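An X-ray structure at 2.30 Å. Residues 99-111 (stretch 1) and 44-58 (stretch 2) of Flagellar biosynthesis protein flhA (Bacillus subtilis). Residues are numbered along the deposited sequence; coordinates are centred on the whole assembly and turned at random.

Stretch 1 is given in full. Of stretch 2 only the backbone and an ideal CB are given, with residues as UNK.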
# COMPACT_ATOMS: atom_id res chain seq x y z
N LEU A 99 -19.33 -17.95 9.65
CA LEU A 99 -19.75 -16.55 9.60
C LEU A 99 -21.27 -16.43 9.61
O LEU A 99 -22.00 -17.34 9.20
CB LEU A 99 -19.17 -15.83 8.37
CG LEU A 99 -17.66 -15.78 8.12
CD1 LEU A 99 -17.37 -15.03 6.83
CD2 LEU A 99 -16.88 -15.18 9.29
N GLN A 100 -21.74 -15.28 10.08
CA GLN A 100 -23.16 -14.96 10.10
C GLN A 100 -23.70 -14.91 8.67
O GLN A 100 -22.95 -14.60 7.75
CB GLN A 100 -23.40 -13.63 10.82
CG GLN A 100 -23.19 -13.69 12.34
CD GLN A 100 -24.29 -14.44 13.09
OE1 GLN A 100 -25.48 -14.33 12.76
NE2 GLN A 100 -23.90 -15.21 14.10
N PRO A 101 -25.00 -15.22 8.48
CA PRO A 101 -25.62 -15.20 7.16
C PRO A 101 -25.16 -14.03 6.29
O PRO A 101 -24.73 -14.24 5.16
CB PRO A 101 -27.12 -15.08 7.47
CG PRO A 101 -27.25 -15.18 9.00
CD PRO A 101 -25.95 -15.70 9.50
N ASN A 102 -25.25 -12.81 6.83
CA ASN A 102 -24.95 -11.59 6.09
C ASN A 102 -23.47 -11.17 6.14
O ASN A 102 -23.12 -10.12 5.60
CB ASN A 102 -25.82 -10.44 6.61
CG ASN A 102 -27.30 -10.62 6.27
OD1 ASN A 102 -27.66 -11.01 5.15
ND2 ASN A 102 -28.15 -10.32 7.23
N GLU A 103 -22.62 -11.97 6.76
CA GLU A 103 -21.24 -11.57 7.02
C GLU A 103 -20.27 -11.88 5.88
O GLU A 103 -20.31 -12.97 5.30
CB GLU A 103 -20.72 -12.23 8.30
CG GLU A 103 -19.86 -11.32 9.14
CD GLU A 103 -20.69 -10.46 10.10
OE1 GLU A 103 -21.39 -9.53 9.63
OE2 GLU A 103 -20.64 -10.73 11.32
N TYR A 104 -19.41 -10.92 5.56
CA TYR A 104 -18.27 -11.19 4.71
C TYR A 104 -16.97 -10.86 5.42
O TYR A 104 -16.94 -10.06 6.35
CB TYR A 104 -18.37 -10.46 3.36
CG TYR A 104 -18.20 -8.96 3.46
CD1 TYR A 104 -16.93 -8.37 3.47
CD2 TYR A 104 -19.32 -8.12 3.51
CE1 TYR A 104 -16.78 -6.99 3.55
CE2 TYR A 104 -19.18 -6.74 3.59
CZ TYR A 104 -17.90 -6.18 3.61
OH TYR A 104 -17.74 -4.82 3.69
N ARG A 105 -15.90 -11.47 4.93
CA ARG A 105 -14.57 -11.33 5.50
C ARG A 105 -13.52 -11.31 4.38
O ARG A 105 -13.62 -12.06 3.41
CB ARG A 105 -14.33 -12.51 6.42
CG ARG A 105 -13.22 -12.34 7.41
CD ARG A 105 -13.12 -13.59 8.27
NE ARG A 105 -11.78 -13.77 8.81
CZ ARG A 105 -11.24 -14.96 9.11
NH1 ARG A 105 -11.92 -16.08 8.89
NH2 ARG A 105 -10.01 -15.02 9.62
N LEU A 106 -12.52 -10.43 4.49
CA LEU A 106 -11.42 -10.37 3.53
C LEU A 106 -10.08 -10.66 4.18
O LEU A 106 -9.74 -10.09 5.22
CB LEU A 106 -11.35 -9.01 2.82
CG LEU A 106 -10.34 -8.91 1.66
CD1 LEU A 106 -10.85 -9.63 0.38
CD2 LEU A 106 -10.00 -7.48 1.35
N LYS A 107 -9.32 -11.55 3.57
CA LYS A 107 -7.99 -11.89 4.05
C LYS A 107 -6.97 -11.59 2.98
O LYS A 107 -7.23 -11.77 1.80
CB LYS A 107 -7.91 -13.37 4.46
CG LYS A 107 -9.01 -13.79 5.44
CD LYS A 107 -9.07 -15.31 5.69
CE LYS A 107 -7.92 -15.78 6.59
NZ LYS A 107 -8.27 -17.02 7.37
N ILE A 108 -5.81 -11.11 3.40
CA ILE A 108 -4.70 -10.87 2.50
C ILE A 108 -3.46 -11.56 3.04
O ILE A 108 -3.01 -11.27 4.14
CB ILE A 108 -4.48 -9.34 2.25
CG1 ILE A 108 -5.58 -8.80 1.31
CG2 ILE A 108 -3.06 -9.08 1.68
CD1 ILE A 108 -5.62 -7.31 1.19
N LYS A 109 -2.93 -12.50 2.28
CA LYS A 109 -1.69 -13.17 2.64
C LYS A 109 -1.87 -13.88 4.00
O LYS A 109 -0.97 -13.90 4.83
CB LYS A 109 -0.56 -12.14 2.69
CG LYS A 109 0.66 -12.44 1.83
CD LYS A 109 0.37 -12.36 0.33
CE LYS A 109 1.63 -12.77 -0.47
NZ LYS A 109 1.52 -12.58 -1.99
N GLY A 110 -3.06 -14.43 4.22
CA GLY A 110 -3.34 -15.21 5.43
C GLY A 110 -3.96 -14.44 6.58
O GLY A 110 -4.44 -15.05 7.51
N ASN A 111 -3.97 -13.11 6.52
CA ASN A 111 -4.51 -12.31 7.64
C ASN A 111 -5.83 -11.64 7.32
O ASN A 111 -6.00 -11.08 6.23
CB ASN A 111 -3.53 -11.22 8.07
CG ASN A 111 -2.12 -11.73 8.27
OD1 ASN A 111 -1.88 -12.59 9.12
ND2 ASN A 111 -1.18 -11.18 7.51
N UNK A 44 -4.04 -24.90 6.09
CA UNK A 44 -2.94 -23.96 5.85
C UNK A 44 -3.31 -23.09 4.65
O UNK A 44 -3.14 -23.50 3.50
CB UNK A 44 -1.62 -24.69 5.61
N UNK A 45 -3.82 -21.90 4.96
CA UNK A 45 -4.30 -20.97 3.95
C UNK A 45 -3.16 -20.13 3.50
O UNK A 45 -2.61 -19.36 4.29
CB UNK A 45 -5.44 -20.10 4.47
N UNK A 46 -2.79 -20.25 2.23
CA UNK A 46 -1.65 -19.47 1.74
C UNK A 46 -2.02 -18.58 0.54
O UNK A 46 -1.18 -17.86 0.01
CB UNK A 46 -0.51 -20.41 1.35
N UNK A 47 -3.30 -18.60 0.15
CA UNK A 47 -3.79 -17.79 -0.96
C UNK A 47 -3.54 -16.29 -0.71
O UNK A 47 -3.77 -15.80 0.38
CB UNK A 47 -5.28 -18.05 -1.18
N UNK A 48 -3.08 -15.57 -1.73
CA UNK A 48 -2.81 -14.15 -1.52
C UNK A 48 -4.03 -13.34 -1.09
O UNK A 48 -3.88 -12.44 -0.25
CB UNK A 48 -2.24 -13.55 -2.81
N UNK A 49 -5.21 -13.65 -1.63
CA UNK A 49 -6.42 -12.90 -1.32
C UNK A 49 -7.61 -13.83 -1.21
O UNK A 49 -7.91 -14.58 -2.14
CB UNK A 49 -6.68 -11.83 -2.38
N UNK A 50 -8.30 -13.76 -0.07
CA UNK A 50 -9.45 -14.60 0.16
C UNK A 50 -10.62 -13.74 0.58
O UNK A 50 -10.50 -12.92 1.50
CB UNK A 50 -9.15 -15.67 1.21
N UNK A 51 -11.75 -13.95 -0.08
CA UNK A 51 -13.00 -13.33 0.29
C UNK A 51 -13.95 -14.43 0.72
O UNK A 51 -14.28 -15.33 -0.06
CB UNK A 51 -13.58 -12.50 -0.86
N UNK A 52 -14.36 -14.35 1.99
CA UNK A 52 -15.21 -15.32 2.65
C UNK A 52 -16.52 -14.70 3.08
O UNK A 52 -16.55 -13.57 3.58
CB UNK A 52 -14.49 -15.92 3.86
N UNK A 53 -17.60 -15.46 2.92
CA UNK A 53 -18.96 -14.97 3.20
C UNK A 53 -19.86 -16.04 3.83
O UNK A 53 -19.66 -17.24 3.63
CB UNK A 53 -19.60 -14.46 1.91
N UNK A 54 -20.85 -15.59 4.60
CA UNK A 54 -21.89 -16.47 5.13
C UNK A 54 -22.88 -16.80 4.03
O UNK A 54 -22.81 -16.25 2.92
CB UNK A 54 -22.60 -15.83 6.32
N UNK A 55 -23.83 -17.69 4.34
CA UNK A 55 -24.73 -18.24 3.32
C UNK A 55 -25.69 -17.22 2.74
O UNK A 55 -26.13 -17.37 1.59
CB UNK A 55 -25.53 -19.40 3.91
N UNK A 56 -26.01 -16.18 3.51
CA UNK A 56 -26.84 -15.08 3.02
C UNK A 56 -26.23 -14.32 1.85
O UNK A 56 -26.95 -13.68 1.08
CB UNK A 56 -27.12 -14.10 4.16
N UNK A 57 -24.91 -14.40 1.69
CA UNK A 57 -24.23 -13.65 0.64
C UNK A 57 -23.94 -14.49 -0.62
O UNK A 57 -23.16 -14.09 -1.47
CB UNK A 57 -22.92 -13.08 1.19
N UNK A 58 -24.60 -15.65 -0.71
CA UNK A 58 -24.48 -16.53 -1.88
C UNK A 58 -25.02 -15.90 -3.19
O UNK A 58 -24.38 -16.05 -4.23
CB UNK A 58 -25.23 -17.84 -1.60

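Positions 49 to 53 form a strand antiparallel to strand 103-108 of stretch 1, so their side chains alternate between a face carrying Y104, L106 and I108 and a face carrying R105 and K107.

Position 44 meets nothing of stretch 1 and leaves the choice open; it is L44. At position 45 CA-to-CB points toward stretch 1, the ideal CB lying 5.1 Å from K107 NZ, so a polar or acidic residue would suit. The residue is H45, which turns its ring toward the side chain of position 50. Positions 46 and 47 point away and constrain little; they are I46 and D47. Water 1 donates to D47 O (2.8 Å) and accepts from G110 N (2.7 Å), bridging the two backbones beside the I108-N111 turn.

At position 48 phi is -60°, which proline tolerates, and the amide nitrogen makes no bond to stretch 1, while the carbonyl accepts from K109 N. Proline is one of several possibilities and is the one found: P48 O lies 2.7 Å from K109 N, and P48 CB packs 4.0 Å from K109 NZ.

Position 49 shares its face with L106 and I108, favouring a branched aliphatic or other apolar residue. I49 places CG2 3.9 Å from L106 CD1.

Position 50 is paired with K107, through hydrogen bonds in both directions between the backbones, and its ideal CB is 4.2 Å from K107 CB. An acid or a polar residue would answer the lysine. E50 does so loosely: OE2 is 4.5 Å from K107 NZ, beyond a salt bridge, but accepts from water 1 at 3.0 Å. Its other carboxylate oxygen, E50 OE1, accepts a hydrogen bond from H45 ND1 at 2.8 Å.

Position 51 has L106 CD1 4.2 Å from its ideal CB and Y104 nearby, inviting a large apolar or aromatic side chain. F51, with chi1 t, brings CZ to 3.6 Å from Y104 CB; the two rings are near parallel but slid apart, with centroids 5.6 Å apart.

Position 52 lies on the basic face, paired with R105 and with L99 CD1 4.2 Å from the ideal CB. A long acid combines aliphatic reach with charge, though glutamine could also fit. E52 forms a salt bridge, OE1 to R105 NH1 at 3.5 Å, while OE2 stays 4.4 Å from K107 NZ.

Position 53, opposite Y104, would accept many apolar residues; F53 CB lies 4.4 Å from Y104 CB.

At position 54 an ideal CB would sit 1.9 Å from Q100 O, so glycine is required. G54 N donates to E103 O at 2.8 Å.

Position 55 points sideways beside P101, where an aromatic ring could cover the proline. Y55 does this, with P101 CB over its ring face, 4.2 Å from the centroid.

Position 56 again demands glycine, since an ideal CB would come 2.6 Å from P101 O; G56 N makes a weak hydrogen bond to that oxygen (2.9 Å).

Position 57 points toward stretch 1, where a medium apolar chain could reach Y104. L57 CD1 meets Y104 CB at 3.6 Å, near the ring edge. Position 58, out of contact, is I58.

Stretch 2, residues 44-58: LHIDPIEFEFGYGLI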
# COMPACT_ATOMS: atom_id res chain seq x y z
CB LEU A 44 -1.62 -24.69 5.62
CG LEU A 44 -1.26 -25.80 6.60
CD1 LEU A 44 -0.02 -26.58 6.13
CD2 LEU A 44 -1.09 -25.27 8.01
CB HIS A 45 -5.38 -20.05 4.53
CG HIS A 45 -6.68 -20.74 4.80
ND1 HIS A 45 -7.78 -20.61 3.98
CD2 HIS A 45 -7.04 -21.60 5.79
CE1 HIS A 45 -8.76 -21.35 4.46
NE2 HIS A 45 -8.34 -21.95 5.56
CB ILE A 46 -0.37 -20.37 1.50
CG1 ILE A 46 -0.70 -21.62 0.69
CG2 ILE A 46 0.22 -20.84 2.84
CD1 ILE A 46 -0.30 -21.51 -0.72
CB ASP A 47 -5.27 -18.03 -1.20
CG ASP A 47 -5.60 -19.50 -1.38
OD1 ASP A 47 -5.71 -20.21 -0.37
OD2 ASP A 47 -5.78 -19.93 -2.53
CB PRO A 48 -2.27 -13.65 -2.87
CG PRO A 48 -2.32 -14.76 -3.80
CD PRO A 48 -2.92 -15.99 -3.14
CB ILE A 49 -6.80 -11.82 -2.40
CG1 ILE A 49 -5.61 -10.94 -2.81
CG2 ILE A 49 -8.00 -10.97 -1.92
CD1 ILE A 49 -5.96 -9.88 -3.91
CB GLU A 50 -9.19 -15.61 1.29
CG GLU A 50 -8.02 -16.53 1.10
CD GLU A 50 -7.74 -17.33 2.36
OE1 GLU A 50 -8.48 -18.29 2.61
OE2 GLU A 50 -6.79 -16.99 3.11
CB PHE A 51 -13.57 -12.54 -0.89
CG PHE A 51 -14.87 -11.85 -0.58
CD1 PHE A 51 -14.88 -10.60 0.04
CD2 PHE A 51 -16.08 -12.43 -0.91
CE1 PHE A 51 -16.06 -9.96 0.32
CE2 PHE A 51 -17.28 -11.79 -0.63
CZ PHE A 51 -17.27 -10.55 -0.02
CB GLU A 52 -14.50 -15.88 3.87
CG GLU A 52 -13.25 -16.67 3.54
CD GLU A 52 -12.64 -17.34 4.75
OE1 GLU A 52 -13.19 -17.22 5.87
OE2 GLU A 52 -11.58 -18.00 4.59
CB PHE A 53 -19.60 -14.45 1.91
CG PHE A 53 -19.55 -15.44 0.78
CD1 PHE A 53 -18.39 -15.59 0.00
CD2 PHE A 53 -20.65 -16.23 0.48
CE1 PHE A 53 -18.34 -16.50 -1.04
CE2 PHE A 53 -20.62 -17.16 -0.55
CZ PHE A 53 -19.46 -17.29 -1.32
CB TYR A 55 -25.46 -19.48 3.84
CG TYR A 55 -26.53 -19.22 4.89
CD1 TYR A 55 -27.80 -18.74 4.53
CD2 TYR A 55 -26.29 -19.47 6.25
CE1 TYR A 55 -28.77 -18.49 5.48
CE2 TYR A 55 -27.27 -19.23 7.21
CZ TYR A 55 -28.51 -18.74 6.82
OH TYR A 55 -29.49 -18.51 7.77
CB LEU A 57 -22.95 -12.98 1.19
CG LEU A 57 -23.11 -12.09 2.44
CD1 LEU A 57 -21.84 -11.28 2.69
CD2 LEU A 57 -24.32 -11.16 2.36
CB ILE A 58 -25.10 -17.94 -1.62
CG1 ILE A 58 -24.15 -18.77 -0.74
CG2 ILE A 58 -25.38 -18.68 -2.94
CD1 ILE A 58 -24.68 -20.13 -0.32
O HOH W 1 -5.19 -14.55 2.51
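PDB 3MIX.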